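Local coordinates for protein phenylacetaldehyde dehydrogenase (Burkholderia cenocepacia, PDB 4O5H) that probably oxidises phenylacetaldehyde to phenylacetate with NAD+ as the electron acceptor, as a member of the aldehyde dehydrogenase family, at residues 395-407 against 415-427. Sequence-based numbering, arbitrary orientation.
Sequences FVEPTVLVDTTQA and IFGPVLVAMPFDD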
ATOM      1  N   PHE A 395      -7.654 -11.411  35.297  1.00 14.30           N
ATOM      2  CA  PHE A 395      -6.348 -10.963  35.743  1.00 14.62           C
ATOM      3  C   PHE A 395      -5.279 -12.038  35.532  1.00 15.48           C
ATOM      4  O   PHE A 395      -5.539 -13.232  35.736  1.00 14.98           O
ATOM      5  CB  PHE A 395      -6.421 -10.614  37.230  1.00 14.96           C
ATOM      6  CG  PHE A 395      -7.170  -9.342  37.522  1.00 14.78           C
ATOM      7  CD1 PHE A 395      -6.552  -8.105  37.400  1.00 14.57           C
ATOM      8  CD2 PHE A 395      -8.484  -9.396  37.971  1.00 14.96           C
ATOM      9  CE1 PHE A 395      -7.221  -6.932  37.712  1.00 14.38           C
ATOM     10  CE2 PHE A 395      -9.155  -8.235  38.263  1.00 15.15           C
ATOM     11  CZ  PHE A 395      -8.523  -6.999  38.132  1.00 14.81           C
ATOM     12  N   VAL A 396      -4.092 -11.581  35.156  1.00 15.82           N
ATOM     13  CA  VAL A 396      -2.914 -12.398  34.995  1.00 17.23           C
ATOM     14  C   VAL A 396      -1.706 -11.664  35.562  1.00 17.48           C
ATOM     15  O   VAL A 396      -1.605 -10.436  35.452  1.00 17.46           O
ATOM     16  CB  VAL A 396      -2.675 -12.633  33.501  1.00 18.04           C
ATOM     17  CG1 VAL A 396      -1.320 -13.283  33.283  1.00 18.85           C
ATOM     18  CG2 VAL A 396      -3.793 -13.494  32.942  1.00 18.02           C
ATOM     19  N   GLU A 397      -0.831 -12.398  36.255  1.00 18.56           N
ATOM     20  CA  GLU A 397       0.393 -11.813  36.841  1.00 18.34           C
ATOM     21  C   GLU A 397       1.405 -11.372  35.801  1.00 16.80           C
ATOM     22  O   GLU A 397       1.599 -12.074  34.807  1.00 16.31           O
ATOM     23  CB  GLU A 397       1.086 -12.835  37.691  1.00 20.43           C
ATOM     24  CG  GLU A 397       0.291 -13.242  38.900  1.00 21.86           C
ATOM     25  CD  GLU A 397       1.058 -14.210  39.742  1.00 23.70           C
ATOM     26  OE1 GLU A 397       1.905 -14.965  39.198  1.00 24.39           O
ATOM     27  OE2 GLU A 397       0.801 -14.194  40.954  1.00 26.19           O
ATOM     28  N   PRO A 398       2.014 -10.200  35.991  1.00 15.77           N
ATOM     29  CA  PRO A 398       3.150  -9.834  35.180  1.00 15.64           C
ATOM     30  C   PRO A 398       4.159 -10.951  35.295  1.00 16.03           C
ATOM     31  O   PRO A 398       4.511 -11.348  36.397  1.00 16.99           O
ATOM     32  CB  PRO A 398       3.683  -8.564  35.830  1.00 15.79           C
ATOM     33  CG  PRO A 398       2.525  -7.999  36.550  1.00 15.74           C
ATOM     34  CD  PRO A 398       1.716  -9.175  37.003  1.00 15.90           C
ATOM     35  N   THR A 399       4.622 -11.438  34.152  1.00 15.70           N
ATOM     36  CA  THR A 399       5.399 -12.640  34.081  1.00 16.14           C
ATOM     37  C   THR A 399       6.702 -12.432  33.314  1.00 16.39           C
ATOM     38  O   THR A 399       6.714 -11.843  32.217  1.00 15.95           O
ATOM     39  CB  THR A 399       4.546 -13.735  33.423  1.00 15.93           C
ATOM     40  OG1 THR A 399       3.416 -13.968  34.252  1.00 15.59           O
ATOM     41  CG2 THR A 399       5.297 -15.010  33.296  1.00 16.57           C
ATOM     42  N   VAL A 400       7.810 -12.871  33.910  1.00 16.78           N
ATOM     43  CA  VAL A 400       9.119 -12.802  33.262  1.00 16.98           C
ATOM     44  C   VAL A 400       9.690 -14.204  33.157  1.00 17.47           C
ATOM     45  O   VAL A 400       9.850 -14.894  34.172  1.00 17.97           O
ATOM     46  CB  VAL A 400      10.101 -11.947  34.073  1.00 17.68           C
ATOM     47  CG1 VAL A 400      11.485 -11.905  33.405  1.00 17.66           C
ATOM     48  CG2 VAL A 400       9.551 -10.529  34.207  1.00 17.14           C
ATOM     49  N   LEU A 401       9.949 -14.636  31.928  1.00 17.10           N
ATOM     50  CA  LEU A 401      10.480 -15.946  31.644  1.00 17.53           C
ATOM     51  C   LEU A 401      11.930 -15.857  31.229  1.00 17.98           C
ATOM     52  O   LEU A 401      12.297 -15.038  30.381  1.00 17.06           O
ATOM     53  CB  LEU A 401       9.673 -16.619  30.536  1.00 17.25           C
ATOM     54  CG  LEU A 401       8.169 -16.833  30.793  1.00 17.13           C
ATOM     55  CD1 LEU A 401       7.481 -17.450  29.600  1.00 16.77           C
ATOM     56  CD2 LEU A 401       7.998 -17.706  32.020  1.00 18.05           C
ATOM     57  N   VAL A 402      12.750 -16.725  31.836  1.00 19.20           N
ATOM     58  CA  VAL A 402      14.159 -16.875  31.490  1.00 19.72           C
ATOM     59  C   VAL A 402      14.460 -18.329  31.125  1.00 20.35           C
ATOM     60  O   VAL A 402      13.603 -19.187  31.219  1.00 19.96           O
ATOM     61  CB  VAL A 402      15.090 -16.413  32.624  1.00 20.38           C
ATOM     62  CG1 VAL A 402      14.842 -14.950  32.926  1.00 20.14           C
ATOM     63  CG2 VAL A 402      14.917 -17.264  33.875  1.00 21.20           C
ATOM     64  N   ASP A 403      15.683 -18.577  30.679  1.00 21.28           N
ATOM     65  CA  ASP A 403      16.104 -19.885  30.180  1.00 22.35           C
ATOM     66  C   ASP A 403      15.315 -20.228  28.949  1.00 21.70           C
ATOM     67  O   ASP A 403      15.039 -21.397  28.663  1.00 21.68           O
ATOM     68  CB  ASP A 403      15.949 -21.006  31.218  1.00 23.58           C
ATOM     69  CG  ASP A 403      16.791 -20.791  32.476  1.00 24.72           C
ATOM     70  OD1 ASP A 403      17.793 -20.074  32.424  1.00 25.49           O
ATOM     71  OD2 ASP A 403      16.430 -21.382  33.505  1.00 25.52           O
ATOM     72  N   THR A 404      14.946 -19.205  28.203  1.00 21.21           N
ATOM     73  CA  THR A 404      14.229 -19.411  26.943  1.00 21.00           C
ATOM     74  C   THR A 404      15.208 -19.527  25.792  1.00 22.02           C
ATOM     75  O   THR A 404      16.353 -19.135  25.913  1.00 22.30           O
ATOM     76  CB  THR A 404      13.295 -18.250  26.645  1.00 20.05           C
ATOM     77  OG1 THR A 404      14.030 -17.021  26.725  1.00 19.18           O
ATOM     78  CG2 THR A 404      12.141 -18.215  27.632  1.00 19.82           C
ATOM     79  N   THR A 405      14.759 -20.089  24.678  1.00 23.15           N
ATOM     80  CA  THR A 405      15.568 -20.159  23.449  1.00 23.37           C
ATOM     81  C   THR A 405      14.725 -19.681  22.259  1.00 22.74           C
ATOM     82  O   THR A 405      13.486 -19.656  22.332  1.00 21.55           O
ATOM     83  CB  THR A 405      15.993 -21.601  23.131  1.00 24.27           C
ATOM     84  OG1 THR A 405      14.815 -22.355  22.852  1.00 23.83           O
ATOM     85  CG2 THR A 405      16.748 -22.232  24.290  1.00 25.55           C
ATOM     86  N   GLN A 406      15.388 -19.373  21.149  1.00 22.32           N
ATOM     87  CA  GLN A 406      14.700 -18.862  19.967  1.00 22.39           C
ATOM     88  C   GLN A 406      13.717 -19.864  19.379  1.00 22.03           C
ATOM     89  O   GLN A 406      12.800 -19.468  18.675  1.00 21.25           O
ATOM     90  CB  GLN A 406      15.704 -18.408  18.886  1.00 22.79           C
ATOM     91  CG  GLN A 406      16.613 -17.260  19.332  1.00 22.48           C
ATOM     92  CD  GLN A 406      15.855 -15.958  19.556  1.00 21.83           C
ATOM     93  OE1 GLN A 406      15.757 -15.464  20.689  1.00 22.26           O
ATOM     94  NE2 GLN A 406      15.288 -15.407  18.472  1.00 21.42           N
ATOM     95  N   ALA A 407      13.881 -21.143  19.680  1.00 22.25           N
ATOM     96  CA  ALA A 407      12.959 -22.150  19.162  1.00 22.61           C
ATOM     97  C   ALA A 407      11.626 -22.212  19.895  1.00 22.07           C
ATOM     98  O   ALA A 407      10.696 -22.841  19.417  1.00 23.25           O
ATOM     99  CB  ALA A 407      13.630 -23.532  19.216  1.00 23.89           C
ATOM    100  N   ILE A 415       2.225 -13.018  22.082  1.00 14.83           N
ATOM    101  CA  ILE A 415       1.425 -13.423  23.233  1.00 14.77           C
ATOM    102  C   ILE A 415       0.350 -12.410  23.541  1.00 14.44           C
ATOM    103  O   ILE A 415      -0.790 -12.768  23.851  1.00 14.71           O
ATOM    104  CB  ILE A 415       2.338 -13.627  24.469  1.00 15.01           C
ATOM    105  CG1 ILE A 415       3.309 -14.777  24.204  1.00 15.46           C
ATOM    106  CG2 ILE A 415       1.518 -13.927  25.707  1.00 15.07           C
ATOM    107  CD1 ILE A 415       4.396 -14.936  25.263  1.00 15.71           C
ATOM    108  N   PHE A 416       0.684 -11.121  23.403  1.00 14.35           N
ATOM    109  CA  PHE A 416      -0.274 -10.029  23.588  1.00 14.19           C
ATOM    110  C   PHE A 416      -0.816  -9.989  25.018  1.00 13.99           C
ATOM    111  O   PHE A 416      -1.998  -9.777  25.259  1.00 13.48           O
ATOM    112  CB  PHE A 416      -1.411 -10.078  22.564  1.00 14.20           C
ATOM    113  CG  PHE A 416      -1.858  -8.701  22.085  1.00 14.37           C
ATOM    114  CD1 PHE A 416      -1.073  -7.968  21.223  1.00 14.28           C
ATOM    115  CD2 PHE A 416      -3.073  -8.151  22.497  1.00 14.70           C
ATOM    116  CE1 PHE A 416      -1.474  -6.706  20.767  1.00 14.43           C
ATOM    117  CE2 PHE A 416      -3.471  -6.877  22.082  1.00 14.32           C
ATOM    118  CZ  PHE A 416      -2.688  -6.154  21.215  1.00 14.08           C
ATOM    119  N   GLY A 417       0.121 -10.136  25.960  1.00 13.99           N
ATOM    120  CA  GLY A 417      -0.139 -10.024  27.375  1.00 13.75           C
ATOM    121  C   GLY A 417       1.159  -9.714  28.115  1.00 14.04           C
ATOM    122  O   GLY A 417       2.204  -9.495  27.489  1.00 14.10           O
ATOM    123  N   PRO A 418       1.103  -9.676  29.460  1.00 14.11           N
ATOM    124  CA  PRO A 418       2.223  -9.150  30.223  1.00 14.68           C
ATOM    125  C   PRO A 418       3.253 -10.243  30.478  1.00 15.06           C
ATOM    126  O   PRO A 418       3.527 -10.600  31.632  1.00 16.04           O
ATOM    127  CB  PRO A 418       1.562  -8.666  31.516  1.00 14.93           C
ATOM    128  CG  PRO A 418       0.423  -9.608  31.717  1.00 14.73           C
ATOM    129  CD  PRO A 418      -0.046  -9.992  30.322  1.00 14.50           C
ATOM    130  N   VAL A 419       3.856 -10.714  29.397  1.00 14.51           N
ATOM    131  CA  VAL A 419       4.789 -11.804  29.444  1.00 15.08           C
ATOM    132  C   VAL A 419       6.046 -11.414  28.670  1.00 14.80           C
ATOM    133  O   VAL A 419       6.006 -11.231  27.459  1.00 14.42           O
ATOM    134  CB  VAL A 419       4.184 -13.072  28.819  1.00 15.47           C
ATOM    135  CG1 VAL A 419       5.134 -14.241  28.930  1.00 15.97           C
ATOM    136  CG2 VAL A 419       2.834 -13.410  29.466  1.00 16.09           C
ATOM    137  N   LEU A 420       7.156 -11.386  29.389  1.00 15.05           N
ATOM    138  CA  LEU A 420       8.476 -11.102  28.833  1.00 14.95           C
ATOM    139  C   LEU A 420       9.301 -12.387  28.711  1.00 15.23           C
ATOM    140  O   LEU A 420       9.214 -13.247  29.571  1.00 15.40           O
ATOM    141  CB  LEU A 420       9.227 -10.156  29.768  1.00 14.92           C
ATOM    142  CG  LEU A 420      10.621  -9.674  29.333  1.00 15.01           C
ATOM    143  CD1 LEU A 420      10.571  -8.888  28.049  1.00 14.29           C
ATOM    144  CD2 LEU A 420      11.250  -8.820  30.413  1.00 15.32           C
ATOM    145  N   VAL A 421      10.068 -12.503  27.625  1.00 14.94           N
ATOM    146  CA  VAL A 421      11.123 -13.506  27.548  1.00 15.63           C
ATOM    147  C   VAL A 421      12.438 -12.729  27.523  1.00 15.77           C
ATOM    148  O   VAL A 421      12.525 -11.708  26.847  1.00 15.44           O
ATOM    149  CB  VAL A 421      10.979 -14.458  26.351  1.00 15.40           C
ATOM    150  CG1 VAL A 421       9.676 -15.230  26.453  1.00 15.37           C
ATOM    151  CG2 VAL A 421      11.050 -13.716  25.002  1.00 14.91           C
ATOM    152  N   ALA A 422      13.436 -13.189  28.289  1.00 16.47           N
ATOM    153  CA  ALA A 422      14.678 -12.444  28.390  1.00 16.76           C
ATOM    154  C   ALA A 422      15.888 -13.362  28.270  1.00 17.62           C
ATOM    155  O   ALA A 422      15.978 -14.373  28.991  1.00 17.84           O
ATOM    156  CB  ALA A 422      14.731 -11.718  29.720  1.00 17.01           C
ATOM    157  N   MET A 423      16.829 -12.963  27.418  1.00 17.79           N
ATOM    158  CA  MET A 423      18.034 -13.760  27.098  1.00 18.96           C
ATOM    159  C   MET A 423      19.275 -12.889  26.974  1.00 18.72           C
ATOM    160  O   MET A 423      19.173 -11.720  26.617  1.00 17.71           O
ATOM    161  CB  MET A 423      17.813 -14.495  25.767  1.00 19.36           C
ATOM    162  CG  MET A 423      16.778 -15.628  25.841  1.00 20.11           C
ATOM    163  SD  MET A 423      15.900 -15.912  24.271  1.00 20.20           S
ATOM    164  CE  MET A 423      14.756 -14.554  24.310  1.00 19.81           C
ATOM    165  N   PRO A 424      20.458 -13.470  27.230  1.00 19.82           N
ATOM    166  CA  PRO A 424      21.713 -12.772  27.105  1.00 19.95           C
ATOM    167  C   PRO A 424      22.281 -12.791  25.695  1.00 20.06           C
ATOM    168  O   PRO A 424      21.894 -13.604  24.882  1.00 19.95           O
ATOM    169  CB  PRO A 424      22.625 -13.558  28.053  1.00 21.23           C
ATOM    170  CG  PRO A 424      22.122 -14.973  27.946  1.00 21.55           C
ATOM    171  CD  PRO A 424      20.630 -14.829  27.797  1.00 20.57           C
ATOM    172  N   PHE A 425      23.197 -11.870  25.416  1.00 20.35           N
ATOM    173  CA  PHE A 425      24.028 -11.927  24.232  1.00 20.33           C
ATOM    174  C   PHE A 425      25.407 -11.418  24.565  1.00 21.72           C
ATOM    175  O   PHE A 425      25.570 -10.596  25.462  1.00 21.56           O
ATOM    176  CB  PHE A 425      23.449 -11.113  23.077  1.00 19.04           C
ATOM    177  CG  PHE A 425      23.501  -9.624  23.284  1.00 18.37           C
ATOM    178  CD1 PHE A 425      24.587  -8.889  22.854  1.00 18.04           C
ATOM    179  CD2 PHE A 425      22.399  -8.939  23.831  1.00 18.07           C
ATOM    180  CE1 PHE A 425      24.635  -7.524  23.037  1.00 17.76           C
ATOM    181  CE2 PHE A 425      22.428  -7.559  23.993  1.00 17.39           C
ATOM    182  CZ  PHE A 425      23.558  -6.857  23.621  1.00 17.35           C
ATOM    183  N   ASP A 426      26.401 -11.896  23.808  1.00 23.59           N
ATOM    184  CA  ASP A 426      27.810 -11.523  24.043  1.00 25.43           C
ATOM    185  C   ASP A 426      28.315 -10.446  23.144  1.00 24.84           C
ATOM    186  O   ASP A 426      29.234  -9.768  23.513  1.00 24.95           O
ATOM    187  CB  ASP A 426      28.716 -12.743  23.895  1.00 27.54           C
ATOM    188  CG  ASP A 426      28.499 -13.745  25.001  1.00 29.51           C
ATOM    189  OD1 ASP A 426      28.091 -13.334  26.120  1.00 30.64           O
ATOM    190  OD2 ASP A 426      28.682 -14.946  24.737  1.00 32.13           O
ATOM    191  N   ASP A 427      27.725 -10.268  21.971  1.00 24.25           N
ATOM    192  CA  ASP A 427      28.155  -9.167  21.119  1.00 24.55           C
ATOM    193  C   ASP A 427      27.026  -8.640  20.237  1.00 22.40           C
ATOM    194  O   ASP A 427      26.044  -9.339  19.986  1.00 21.64           O
ATOM    195  CB  ASP A 427      29.342  -9.596  20.266  1.00 26.45           C
ATOM    196  CG  ASP A 427      29.059 -10.845  19.490  1.00 28.52           C
ATOM    197  OD1 ASP A 427      28.204 -10.828  18.585  1.00 28.48           O
ATOM    198  OD2 ASP A 427      29.714 -11.864  19.790  1.00 33.15           O
TER
HETATM  199  O   HOH W   1      17.335 -16.563  29.663  1.00 20.93           O
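T399 and L401 on strand 399-402 exchange four backbone hydrogen bonds with P418, L420 and A422, on and just ahead of strand 419-425, its parallel neighbour in a beta-alpha-beta unit whose connection carries the short helix 409-412. T399 N reaches P418 O at 2.9 Å, and L420 N returns to T399 O with a nearly straight N-H...O angle of 172°. Two residues on, L401 N binds L420 O at 2.8 Å, while A422 N closes the series on L401 O. CA-H...O contacts from V419 and V421 give T399 O and L401 O a second, weaker donor each. Past the last direct bond, where V402 and A422 draw apart, a water takes the D403 N-H and donates to A422 O, 2.7 Å from the water oxygen.

The pair belongs to the seven-stranded mixed sheet of an aldehyde dehydrogenase: strand 381-384 flanks 399-402 and strand 320-326 flanks 419-425. On one face V400 CG1 meets L420 CD2, and V400, V402 and A422 lie against helix 330-343. On the other, L401 CD1 rests on V419 CG1 at 4.0 Å, and V421 packs onto helix 409-412. At the start of the pair V396 CG1 lies loosely beside P418 CG, 4.4 Å away.

Beyond strand 399-402, T404 crosses M423 at about a right angle. A chi1 of 52° sets T404 OG1 between its own N and carbonyl carbon and leaves CG2 4.0 Å from V421 CG1. Q406 fixes its amide outside the pair, OE1 to Y324 and NE2 to D437, and OE1 also lies beside the M423 thioether. T404 OG1 is buried without a hydrogen-bond partner, 3.2 Å from M423 CG and 3.3 Å from M423 SD.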